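Local coordinates for D-glucosaminate-6-phosphate ammonia lyase (Salmonella typhimurium, PDB 7LCE), which is a pyridoxal-phosphate-dependent enzyme of the aminotransferase-like fold that carries its cofactor covalently attached and is found in an eight-chain assembly, at residues S67-C72 against M244-E249; R110-D115 against H162-K167; T153-Y158 against P185-A190; A204-Y209 against G221-R226. One frame throughout, in Å; residues are numbered along the deposited sequence. Where two conformers were deposited one is given.

Contact 1: S67-C72 against M244-E249; sequences SYITSC and MKIGKE
Ile246 lays its side chain across the backbone and side chain of residues 69 to 71, and most of the area buried in this contact belongs to it and Ser71. CG1 stands anti to the backbone N (chi1 176°), and the branch beyond it puts CD1 3.3 Å from Thr70 O and 3.7 Å from Ile69 CG2, where the two isoleucine side chains cross at about a right angle. The second branch packs on the peptide itself, with Ile246 CG2 3.6 Å from Thr70 C. Ser71 CA is 3.8 Å from Ile246 CB, and the serine side chain meets the carbonyls of Met244 and Lys245. Its hydroxyl, between the backbone N and the carbonyl carbon (chi1 64°), donates a weak hydrogen bond from OG to Met244 O at 3.4 Å, while Ser71 CB lies 3.6 Å from Lys245 O. Just past the strand, Thr70 OG1 donates to Cys72 O at 2.9 Å, approaching 47° out of the carbonyl plane. Cys72 then caps the N-terminus of helix 73-86, and Gly247 occupies the N-cap position of helix 248-262. Across the subunit boundary, Ser71 packs on Ala243 of the second subunit, and Glu249 OE2 is hydrogen-bonded to Thr219 OG1 of that subunit. The arrangement is a loop laid over the C-terminal end of strand 66-70, an outermost strand within this chain of the mixed sheet of the aminotransferase-like fold.

Contact 2: R110-D115 against H162-K167; sequences RGHNVD and HHCVQK
Two loops that leave the C-terminal ends of neighbouring parallel strands, 105-109 and 153-159, meet here in the aminotransferase-like fold, with Gly111, His112 and Val114 set against His163, Cys164 and Val165. One backbone hydrogen bond joins them: Val165 N donates to Gly111 O at 3.0 Å with an N-H...O angle of 176°, the donor tilted from the carbonyl plane. Val165 CG2 lies beside the same carbonyl, near its plane, 3.4 Å from Gly111 O and also close to Gly111 CA. Cys164 points toward the 110-115 segment, and its SG touches both His112 and Val114. That sulfur, anti to the carbonyl carbon (chi1 -57°), lies 4.2 Å from the centroid of the His112 ring in an oblique sulfur-aromatic approach, and 3.9 Å from Val114 CG1. The valine also crosses His163 at about a right angle, with Val114 CB 3.7 Å from His163 CB. The His112 ring in turn meets Tyr158 edge-to-face, which ties the loop pair to strand 153-159. A third subunit also bonds to this loop: Asn138 OD1 of that subunit accepts a hydrogen bond from Asp115 N, and Arg110 NE forms a salt bridge with Glu133 of that third subunit. The imidazole of His163 is sandwiched between two polar atoms, with His162 NE2 above one face toward the rim and Asp115 O on the opposite face, 3.9 Å above the ring plane and over its centre.

Contact 3: T153-Y158 against P185-A190; sequences TAALLY and PLIVDA
Leu157 and Ile187 pack on the tight side of this parallel strand pair, the first and last strands of a beta-alpha-beta unit whose connection runs through helix 172-181. The short strand axes approach to 4.6 Å at 26°, and four near-linear backbone bonds alternate between the strands: Leu156 N to Pro185 O, Ile187 N to Leu156 O at 2.7 Å, Tyr158 N to Ile187 O at 2.8 Å, and Asp189 N to Tyr158 O. On the face carrying Leu157 and Ile187, Leu157 CD1 lies 3.5 Å from Ile187 CG2, and Ile187 CD1 reaches back to Ala155 CB at 3.8 Å. On the other face the looser step is that between the side chains of Val188 and the partly exposed Tyr158, where Tyr158 CB stays 4.2 Å from Val188 CG2. Tyr158 CG is anti to the backbone N (chi1 -171°), and the ring turns from the partner strand toward Phe175 of helix 172-181. Beyond the last bond, Asp189 OD2 comes close to N1 of the pyridoxal-phosphate adduct at Lys213, where fold type I enzymes carry an aspartate. The other end of the Tyr158 face is closer, with Leu186 CD1 resting 3.8 Å from Leu156 CB.

Contact 4: A204-Y209 against G221-R226; sequences ADMVIY and GFITGR
Strands 206-209 and 221-225 run antiparallel, their short axes 4.5 Å apart and their directions at 153°, as the two arms of a beta hairpin. Val207 with Thr224 and Tyr209 with Phe222 are its hydrogen-bonded pairs: Val207 N donates to Thr224 O at 2.7 Å and Thr224 N returns a bond to Val207 O, while a further bond from Arg226 N to Asp205 O extends the pairing past the strand ends. On the face of Met206 and Ile208, the Ile208 and Ile223 side chains lie side by side and point the same way, Ile208 CG1 being 4.0 Å from Ile223 CG1. Ile223 CG2 also packs on Met206 CB. The aromatic pair occupies the other face. Phe222 holds CG between its backbone N and carbonyl carbon (chi1 56°), and one face of its ring takes Tyr209 CB in a CH-pi contact, 3.8 Å from the ring centroid. The two ring planes are within 16° of parallel but slid apart, with centroids at 5.2 Å, so the rings barely overlap, and Tyr209 CB over the Phe222 face is the main aromatic contact. Farther out, Tyr209 OH is hydrogen-bonded to Asp195 O. At the open end of the hairpin Asp205 uses both carboxylate oxygens. In the conformer given for Arg226, OD1 is 3.6 Å from Arg226 NE, a long and doubtful salt bridge, whereas Asp205 OD2 accepts a hydrogen bond from Leu186 N.

Overall arrangement
Contacts 1, 4 and 3 follow one another across a single mixed sheet. Strand 66-70 of contact 1 pairs with 221-225 of contact 4 (Tyr68 O to Ile223 N, 2.7 Å), and 206-210 pairs with 186-189 of contact 3 (Val188 N to Met206 O, 2.8 Å). Centres of contacts 3 and 4 are 10 Å apart, and those of 1 and 4 are 13 Å apart. Contact 2 lies beyond the C-terminal strand ends, its centre 15 Å from that of contact 3; they touch where His112 CE1 is 3.7 Å from Tyr158 CE2. The cofactor-bearing Lys213 falls in the chain between the strands of contact 4, and Asp189 of contact 3 lies beside the cofactor.

Contact 1: S67-C72 against M244-E249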
# COMPACT_ATOMS: atom_id res chain seq x y z
N SER A 67 -8.85 -33.01 -29.42
CA SER A 67 -9.64 -33.22 -28.21
C SER A 67 -8.73 -33.70 -27.09
O SER A 67 -7.63 -34.20 -27.33
CB SER A 67 -10.77 -34.23 -28.44
OG SER A 67 -11.70 -33.75 -29.41
N TYR A 68 -9.20 -33.54 -25.86
CA TYR A 68 -8.47 -33.96 -24.68
C TYR A 68 -9.45 -34.52 -23.67
O TYR A 68 -10.44 -33.86 -23.33
CB TYR A 68 -7.68 -32.79 -24.07
CG TYR A 68 -6.94 -33.14 -22.79
CD1 TYR A 68 -5.85 -34.00 -22.82
CD2 TYR A 68 -7.32 -32.59 -21.58
CE1 TYR A 68 -5.17 -34.32 -21.66
CE2 TYR A 68 -6.64 -32.90 -20.41
CZ TYR A 68 -5.56 -33.76 -20.46
OH TYR A 68 -4.88 -34.08 -19.30
N ILE A 69 -9.18 -35.73 -23.17
CA ILE A 69 -10.07 -36.42 -22.25
C ILE A 69 -9.73 -36.04 -20.82
O ILE A 69 -8.55 -35.96 -20.45
CB ILE A 69 -9.99 -37.95 -22.45
CG1 ILE A 69 -10.46 -38.33 -23.85
CG2 ILE A 69 -10.81 -38.68 -21.40
CD1 ILE A 69 -10.57 -39.83 -24.06
N THR A 70 -10.76 -35.79 -20.02
CA THR A 70 -10.64 -35.41 -18.62
C THR A 70 -11.45 -36.38 -17.76
O THR A 70 -12.14 -37.27 -18.27
CB THR A 70 -11.12 -33.97 -18.41
OG1 THR A 70 -12.50 -33.87 -18.76
CG2 THR A 70 -10.31 -33.01 -19.26
N SER A 71 -11.35 -36.20 -16.44
CA SER A 71 -12.08 -37.08 -15.53
C SER A 71 -13.57 -36.74 -15.50
O SER A 71 -14.40 -37.63 -15.28
CB SER A 71 -11.50 -36.98 -14.12
OG SER A 71 -11.66 -35.67 -13.59
N CYS A 72 -13.92 -35.47 -15.71
CA CYS A 72 -15.31 -35.04 -15.67
C CYS A 72 -15.41 -33.68 -16.34
O CYS A 72 -14.40 -33.06 -16.69
CB CYS A 72 -15.82 -34.99 -14.23
SG CYS A 72 -14.78 -33.99 -13.13
N MET A 244 -6.80 -34.10 -11.17
CA MET A 244 -8.08 -34.44 -11.79
C MET A 244 -7.89 -35.61 -12.74
O MET A 244 -8.25 -35.52 -13.92
CB MET A 244 -8.65 -33.23 -12.52
CG MET A 244 -8.65 -31.95 -11.70
SD MET A 244 -8.85 -30.47 -12.71
CE MET A 244 -8.66 -29.20 -11.46
N LYS A 245 -7.31 -36.70 -12.24
CA LYS A 245 -6.79 -37.75 -13.10
C LYS A 245 -7.88 -38.67 -13.62
O LYS A 245 -8.81 -39.03 -12.89
CB LYS A 245 -5.73 -38.57 -12.36
CG LYS A 245 -4.72 -39.22 -13.28
CD LYS A 245 -3.81 -40.17 -12.52
CE LYS A 245 -2.75 -40.77 -13.44
NZ LYS A 245 -2.00 -41.86 -12.77
N ILE A 246 -7.77 -39.04 -14.89
CA ILE A 246 -8.52 -40.14 -15.47
C ILE A 246 -7.51 -41.13 -16.02
O ILE A 246 -6.56 -40.74 -16.71
CB ILE A 246 -9.51 -39.67 -16.56
CG1 ILE A 246 -10.19 -40.87 -17.22
CG2 ILE A 246 -8.82 -38.80 -17.61
CD1 ILE A 246 -11.29 -40.49 -18.18
N GLY A 247 -7.70 -42.41 -15.71
CA GLY A 247 -6.75 -43.43 -16.10
C GLY A 247 -6.95 -43.92 -17.51
O GLY A 247 -7.87 -43.52 -18.23
N LYS A 248 -6.05 -44.81 -17.93
CA LYS A 248 -6.14 -45.40 -19.26
C LYS A 248 -7.42 -46.21 -19.44
O LYS A 248 -7.93 -46.31 -20.56
CB LYS A 248 -4.92 -46.27 -19.53
CG LYS A 248 -4.59 -47.25 -18.41
CD LYS A 248 -3.41 -48.13 -18.76
CE LYS A 248 -3.04 -49.05 -17.60
NZ LYS A 248 -4.23 -49.78 -17.06
N GLU A 249 -7.95 -46.78 -18.36
CA GLU A 249 -9.11 -47.64 -18.49
C GLU A 249 -10.36 -46.84 -18.87
O GLU A 249 -11.12 -47.26 -19.75
CB GLU A 249 -9.33 -48.44 -17.20
CG GLU A 249 -9.82 -47.64 -15.99
CD GLU A 249 -8.73 -46.82 -15.33
OE1 GLU A 249 -7.55 -46.99 -15.69
OE2 GLU A 249 -9.06 -46.00 -14.45

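Contact 2: R110-D115 against H162-K167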
# COMPACT_ATOMS: atom_id res chain seq x y z
N ARG A 110 -24.13 -13.30 -16.03
CA ARG A 110 -24.61 -13.53 -14.66
C ARG A 110 -25.71 -14.58 -14.64
O ARG A 110 -25.79 -15.39 -13.72
CB ARG A 110 -25.09 -12.22 -14.04
CG ARG A 110 -25.81 -12.39 -12.71
CD ARG A 110 -26.07 -11.07 -12.02
NE ARG A 110 -24.91 -10.61 -11.28
CZ ARG A 110 -24.06 -9.68 -11.70
NH1 ARG A 110 -24.23 -9.07 -12.86
NH2 ARG A 110 -23.02 -9.35 -10.94
N GLY A 111 -26.56 -14.59 -15.67
CA GLY A 111 -27.58 -15.61 -15.78
C GLY A 111 -27.04 -17.01 -15.99
O GLY A 111 -27.81 -17.97 -15.88
N HIS A 112 -25.75 -17.15 -16.29
CA HIS A 112 -25.13 -18.45 -16.47
C HIS A 112 -24.33 -18.92 -15.27
O HIS A 112 -23.84 -20.06 -15.27
CB HIS A 112 -24.22 -18.43 -17.70
CG HIS A 112 -24.97 -18.40 -19.00
ND1 HIS A 112 -24.35 -18.50 -20.22
CD2 HIS A 112 -26.30 -18.29 -19.26
CE1 HIS A 112 -25.26 -18.45 -21.18
NE2 HIS A 112 -26.45 -18.32 -20.62
N ASN A 113 -24.19 -18.09 -14.24
CA ASN A 113 -23.49 -18.51 -13.03
C ASN A 113 -24.39 -19.46 -12.25
O ASN A 113 -25.18 -19.02 -11.41
CB ASN A 113 -23.10 -17.30 -12.17
CG ASN A 113 -22.11 -17.66 -11.08
OD1 ASN A 113 -22.06 -18.79 -10.62
ND2 ASN A 113 -21.32 -16.67 -10.67
N VAL A 114 -24.27 -20.76 -12.52
CA VAL A 114 -25.23 -21.74 -12.04
C VAL A 114 -24.55 -22.72 -11.09
O VAL A 114 -23.33 -22.89 -11.09
CB VAL A 114 -25.89 -22.49 -13.21
CG1 VAL A 114 -26.74 -21.54 -14.04
CG2 VAL A 114 -24.83 -23.17 -14.07
N ASP A 115 -25.38 -23.36 -10.27
CA ASP A 115 -24.97 -24.39 -9.33
C ASP A 115 -25.53 -25.72 -9.81
O ASP A 115 -26.75 -25.89 -9.87
CB ASP A 115 -25.47 -24.06 -7.92
CG ASP A 115 -24.81 -24.90 -6.84
OD1 ASP A 115 -24.73 -26.14 -7.00
OD2 ASP A 115 -24.38 -24.33 -5.81
N HIS A 162 -30.12 -26.26 -18.65
CA HIS A 162 -31.40 -25.82 -18.11
C HIS A 162 -31.22 -25.08 -16.79
O HIS A 162 -32.14 -24.38 -16.36
CB HIS A 162 -32.33 -27.02 -17.94
CG HIS A 162 -31.90 -27.99 -16.88
ND1 HIS A 162 -30.89 -28.90 -17.08
CD2 HIS A 162 -32.36 -28.19 -15.62
CE1 HIS A 162 -30.73 -29.62 -15.98
NE2 HIS A 162 -31.61 -29.21 -15.08
N HIS A 163 -30.06 -25.23 -16.13
CA HIS A 163 -29.77 -24.44 -14.94
C HIS A 163 -29.69 -22.96 -15.26
O HIS A 163 -30.04 -22.12 -14.41
CB HIS A 163 -28.45 -24.89 -14.31
CG HIS A 163 -28.48 -26.26 -13.70
ND1 HIS A 163 -29.39 -26.62 -12.73
CD2 HIS A 163 -27.70 -27.34 -13.91
CE1 HIS A 163 -29.17 -27.88 -12.38
NE2 HIS A 163 -28.15 -28.34 -13.08
N CYS A 164 -29.24 -22.60 -16.45
CA CYS A 164 -29.05 -21.21 -16.81
C CYS A 164 -30.38 -20.51 -17.05
O CYS A 164 -31.40 -21.14 -17.36
CB CYS A 164 -28.18 -21.09 -18.06
SG CYS A 164 -26.56 -21.86 -17.91
N VAL A 165 -30.36 -19.19 -16.92
CA VAL A 165 -31.52 -18.38 -17.27
C VAL A 165 -31.76 -18.49 -18.77
O VAL A 165 -30.85 -18.29 -19.57
CB VAL A 165 -31.32 -16.92 -16.83
CG1 VAL A 165 -32.56 -16.10 -17.14
CG2 VAL A 165 -31.00 -16.86 -15.34
N GLN A 166 -33.00 -18.82 -19.14
CA GLN A 166 -33.30 -19.08 -20.55
C GLN A 166 -33.47 -17.78 -21.33
O GLN A 166 -32.65 -17.44 -22.19
CB GLN A 166 -34.55 -19.97 -20.66
CG GLN A 166 -34.42 -21.31 -19.94
CD GLN A 166 -33.33 -22.18 -20.52
OE1 GLN A 166 -33.02 -22.10 -21.71
NE2 GLN A 166 -32.74 -23.03 -19.69
N LYS A 167 -34.54 -17.04 -21.04
CA LYS A 167 -34.82 -15.82 -21.79
C LYS A 167 -34.06 -14.63 -21.21
O LYS A 167 -33.73 -14.58 -20.02
CB LYS A 167 -36.33 -15.53 -21.80
CG LYS A 167 -37.12 -16.46 -22.71
CD LYS A 167 -38.58 -16.04 -22.79
CE LYS A 167 -39.38 -17.01 -23.64
NZ LYS A 167 -40.80 -16.57 -23.80

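Contact 3: T153-Y158 against P185-A190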
# COMPACT_ATOMS: atom_id res chain seq x y z
N THR A 153 -8.71 -9.70 -19.35
CA THR A 153 -9.62 -10.78 -19.71
C THR A 153 -8.85 -11.94 -20.34
O THR A 153 -7.99 -11.72 -21.21
CB THR A 153 -10.69 -10.28 -20.67
OG1 THR A 153 -11.42 -9.21 -20.06
CG2 THR A 153 -11.66 -11.40 -21.02
N ALA A 154 -9.15 -13.16 -19.90
CA ALA A 154 -8.46 -14.35 -20.40
C ALA A 154 -9.33 -15.22 -21.29
O ALA A 154 -8.79 -15.89 -22.18
CB ALA A 154 -7.94 -15.19 -19.24
N ALA A 155 -10.64 -15.24 -21.09
CA ALA A 155 -11.53 -16.07 -21.89
C ALA A 155 -12.97 -15.63 -21.66
O ALA A 155 -13.28 -14.94 -20.68
CB ALA A 155 -11.38 -17.56 -21.54
N LEU A 156 -13.84 -16.04 -22.58
CA LEU A 156 -15.28 -15.90 -22.43
C LEU A 156 -15.89 -17.28 -22.20
O LEU A 156 -15.44 -18.27 -22.79
CB LEU A 156 -15.92 -15.26 -23.67
CG LEU A 156 -15.75 -13.76 -23.90
CD1 LEU A 156 -14.33 -13.41 -24.31
CD2 LEU A 156 -16.76 -13.27 -24.94
N LEU A 157 -16.91 -17.35 -21.35
CA LEU A 157 -17.53 -18.62 -20.99
C LEU A 157 -19.02 -18.57 -21.28
O LEU A 157 -19.73 -17.69 -20.79
CB LEU A 157 -17.29 -18.95 -19.52
CG LEU A 157 -17.84 -20.32 -19.09
CD1 LEU A 157 -16.98 -21.42 -19.66
CD2 LEU A 157 -17.91 -20.43 -17.58
N TYR A 158 -19.49 -19.52 -22.08
CA TYR A 158 -20.91 -19.72 -22.35
C TYR A 158 -21.33 -21.06 -21.77
O TYR A 158 -20.69 -22.08 -22.03
CB TYR A 158 -21.19 -19.67 -23.85
CG TYR A 158 -22.66 -19.65 -24.21
CD1 TYR A 158 -23.40 -20.83 -24.27
CD2 TYR A 158 -23.32 -18.46 -24.49
CE1 TYR A 158 -24.74 -20.83 -24.60
CE2 TYR A 158 -24.66 -18.45 -24.82
CZ TYR A 158 -25.37 -19.63 -24.88
OH TYR A 158 -26.71 -19.63 -25.20
N PRO A 185 -10.07 -16.73 -26.43
CA PRO A 185 -10.72 -18.03 -26.62
C PRO A 185 -12.11 -18.05 -26.00
O PRO A 185 -12.33 -17.48 -24.92
CB PRO A 185 -9.77 -19.01 -25.92
CG PRO A 185 -9.13 -18.18 -24.86
CD PRO A 185 -8.98 -16.80 -25.45
N LEU A 186 -13.04 -18.70 -26.68
CA LEU A 186 -14.40 -18.88 -26.18
C LEU A 186 -14.55 -20.29 -25.65
O LEU A 186 -14.28 -21.26 -26.36
CB LEU A 186 -15.43 -18.62 -27.28
CG LEU A 186 -16.87 -18.98 -26.89
CD1 LEU A 186 -17.31 -18.19 -25.67
CD2 LEU A 186 -17.82 -18.77 -28.05
N ILE A 187 -14.99 -20.40 -24.40
CA ILE A 187 -15.16 -21.68 -23.73
C ILE A 187 -16.65 -21.93 -23.56
O ILE A 187 -17.38 -21.05 -23.11
CB ILE A 187 -14.43 -21.70 -22.37
CG1 ILE A 187 -12.96 -21.35 -22.56
CG2 ILE A 187 -14.58 -23.05 -21.69
CD1 ILE A 187 -12.17 -21.31 -21.27
N VAL A 188 -17.09 -23.13 -23.92
CA VAL A 188 -18.50 -23.51 -23.84
C VAL A 188 -18.63 -24.69 -22.90
O VAL A 188 -17.96 -25.72 -23.08
CB VAL A 188 -19.08 -23.84 -25.23
CG1 VAL A 188 -20.47 -24.43 -25.08
CG2 VAL A 188 -19.12 -22.59 -26.09
N ASP A 189 -19.50 -24.55 -21.90
CA ASP A 189 -19.84 -25.65 -21.01
C ASP A 189 -21.09 -26.33 -21.55
O ASP A 189 -22.19 -25.79 -21.43
CB ASP A 189 -20.05 -25.13 -19.59
CG ASP A 189 -20.53 -26.20 -18.63
OD1 ASP A 189 -20.46 -27.40 -18.97
OD2 ASP A 189 -20.96 -25.84 -17.51
N ALA A 190 -20.91 -27.51 -22.14
CA ALA A 190 -22.02 -28.29 -22.65
C ALA A 190 -22.00 -29.67 -22.02
O ALA A 190 -21.99 -30.69 -22.72
CB ALA A 190 -21.95 -28.39 -24.18

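Contact 4: A204-Y209 against G221-R226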
# COMPACT_ATOMS: atom_id res chain seq x y z
N ALA A 204 -16.84 -21.96 -31.40
CA ALA A 204 -16.26 -21.99 -30.06
C ALA A 204 -14.88 -22.64 -30.10
O ALA A 204 -14.63 -23.56 -30.88
CB ALA A 204 -17.18 -22.76 -29.11
N ASP A 205 -13.98 -22.12 -29.26
CA ASP A 205 -12.61 -22.62 -29.26
C ASP A 205 -12.46 -23.90 -28.44
O ASP A 205 -11.74 -24.81 -28.86
CB ASP A 205 -11.67 -21.53 -28.75
CG ASP A 205 -11.61 -20.33 -29.67
OD1 ASP A 205 -11.16 -20.49 -30.83
OD2 ASP A 205 -12.02 -19.23 -29.25
N MET A 206 -13.13 -23.99 -27.29
CA MET A 206 -13.07 -25.18 -26.45
C MET A 206 -14.46 -25.48 -25.90
O MET A 206 -15.08 -24.61 -25.28
CB MET A 206 -12.08 -25.01 -25.29
CG MET A 206 -10.62 -24.87 -25.72
SD MET A 206 -9.52 -24.51 -24.34
CE MET A 206 -9.88 -22.79 -24.01
N VAL A 207 -14.93 -26.70 -26.12
CA VAL A 207 -16.24 -27.15 -25.65
C VAL A 207 -16.05 -28.36 -24.74
O VAL A 207 -15.24 -29.25 -25.04
CB VAL A 207 -17.17 -27.50 -26.83
CG1 VAL A 207 -18.56 -27.83 -26.34
CG2 VAL A 207 -17.21 -26.34 -27.82
N ILE A 208 -16.78 -28.39 -23.63
CA ILE A 208 -16.62 -29.40 -22.59
C ILE A 208 -17.88 -30.24 -22.51
O ILE A 208 -18.99 -29.71 -22.44
CB ILE A 208 -16.31 -28.77 -21.22
CG1 ILE A 208 -14.97 -28.04 -21.25
CG2 ILE A 208 -16.32 -29.83 -20.14
CD1 ILE A 208 -15.06 -26.59 -21.63
N TYR A 209 -17.71 -31.57 -22.53
CA TYR A 209 -18.80 -32.52 -22.38
C TYR A 209 -18.52 -33.44 -21.19
O TYR A 209 -17.38 -33.55 -20.72
CB TYR A 209 -18.99 -33.37 -23.64
CG TYR A 209 -19.46 -32.60 -24.85
CD1 TYR A 209 -18.56 -31.95 -25.68
CD2 TYR A 209 -20.81 -32.55 -25.19
CE1 TYR A 209 -18.99 -31.25 -26.79
CE2 TYR A 209 -21.24 -31.86 -26.29
CZ TYR A 209 -20.33 -31.21 -27.10
OH TYR A 209 -20.76 -30.52 -28.21
N GLY A 221 -14.79 -37.20 -19.09
CA GLY A 221 -15.22 -35.99 -19.77
C GLY A 221 -14.17 -35.65 -20.79
O GLY A 221 -13.08 -36.22 -20.81
N PHE A 222 -14.49 -34.70 -21.67
CA PHE A 222 -13.51 -34.32 -22.68
C PHE A 222 -13.70 -32.87 -23.09
O PHE A 222 -14.79 -32.31 -23.02
CB PHE A 222 -13.58 -35.25 -23.90
CG PHE A 222 -14.93 -35.33 -24.54
CD1 PHE A 222 -15.89 -36.21 -24.07
CD2 PHE A 222 -15.24 -34.55 -25.65
CE1 PHE A 222 -17.13 -36.30 -24.67
CE2 PHE A 222 -16.48 -34.64 -26.25
CZ PHE A 222 -17.43 -35.51 -25.76
N ILE A 223 -12.59 -32.27 -23.52
CA ILE A 223 -12.56 -30.94 -24.12
C ILE A 223 -12.29 -31.12 -25.61
O ILE A 223 -11.38 -31.86 -25.99
CB ILE A 223 -11.48 -30.05 -23.48
CG1 ILE A 223 -11.63 -30.05 -21.95
CG2 ILE A 223 -11.55 -28.65 -24.05
CD1 ILE A 223 -10.51 -29.34 -21.23
N THR A 224 -13.07 -30.43 -26.44
CA THR A 224 -12.93 -30.52 -27.88
C THR A 224 -12.92 -29.11 -28.48
O THR A 224 -13.64 -28.22 -28.01
CB THR A 224 -14.06 -31.37 -28.49
OG1 THR A 224 -13.86 -31.51 -29.90
CG2 THR A 224 -15.43 -30.74 -28.24
N GLY A 225 -12.10 -28.91 -29.50
CA GLY A 225 -11.99 -27.59 -30.09
C GLY A 225 -10.78 -27.46 -31.00
O GLY A 225 -10.35 -28.43 -31.63
N ARG A 226 -10.24 -26.24 -31.06
CA ARG A 226 -9.12 -25.97 -31.94
C ARG A 226 -7.83 -26.55 -31.37
O ARG A 226 -7.63 -26.59 -30.16
CB ARG A 226 -8.97 -24.46 -32.17
CG ARG A 226 -10.22 -23.82 -32.76
CD ARG A 226 -9.91 -22.51 -33.45
NE ARG A 226 -11.08 -21.98 -34.15
CZ ARG A 226 -11.48 -22.39 -35.34
NH1 ARG A 226 -10.83 -23.33 -36.01
NH2 ARG A 226 -12.56 -21.83 -35.89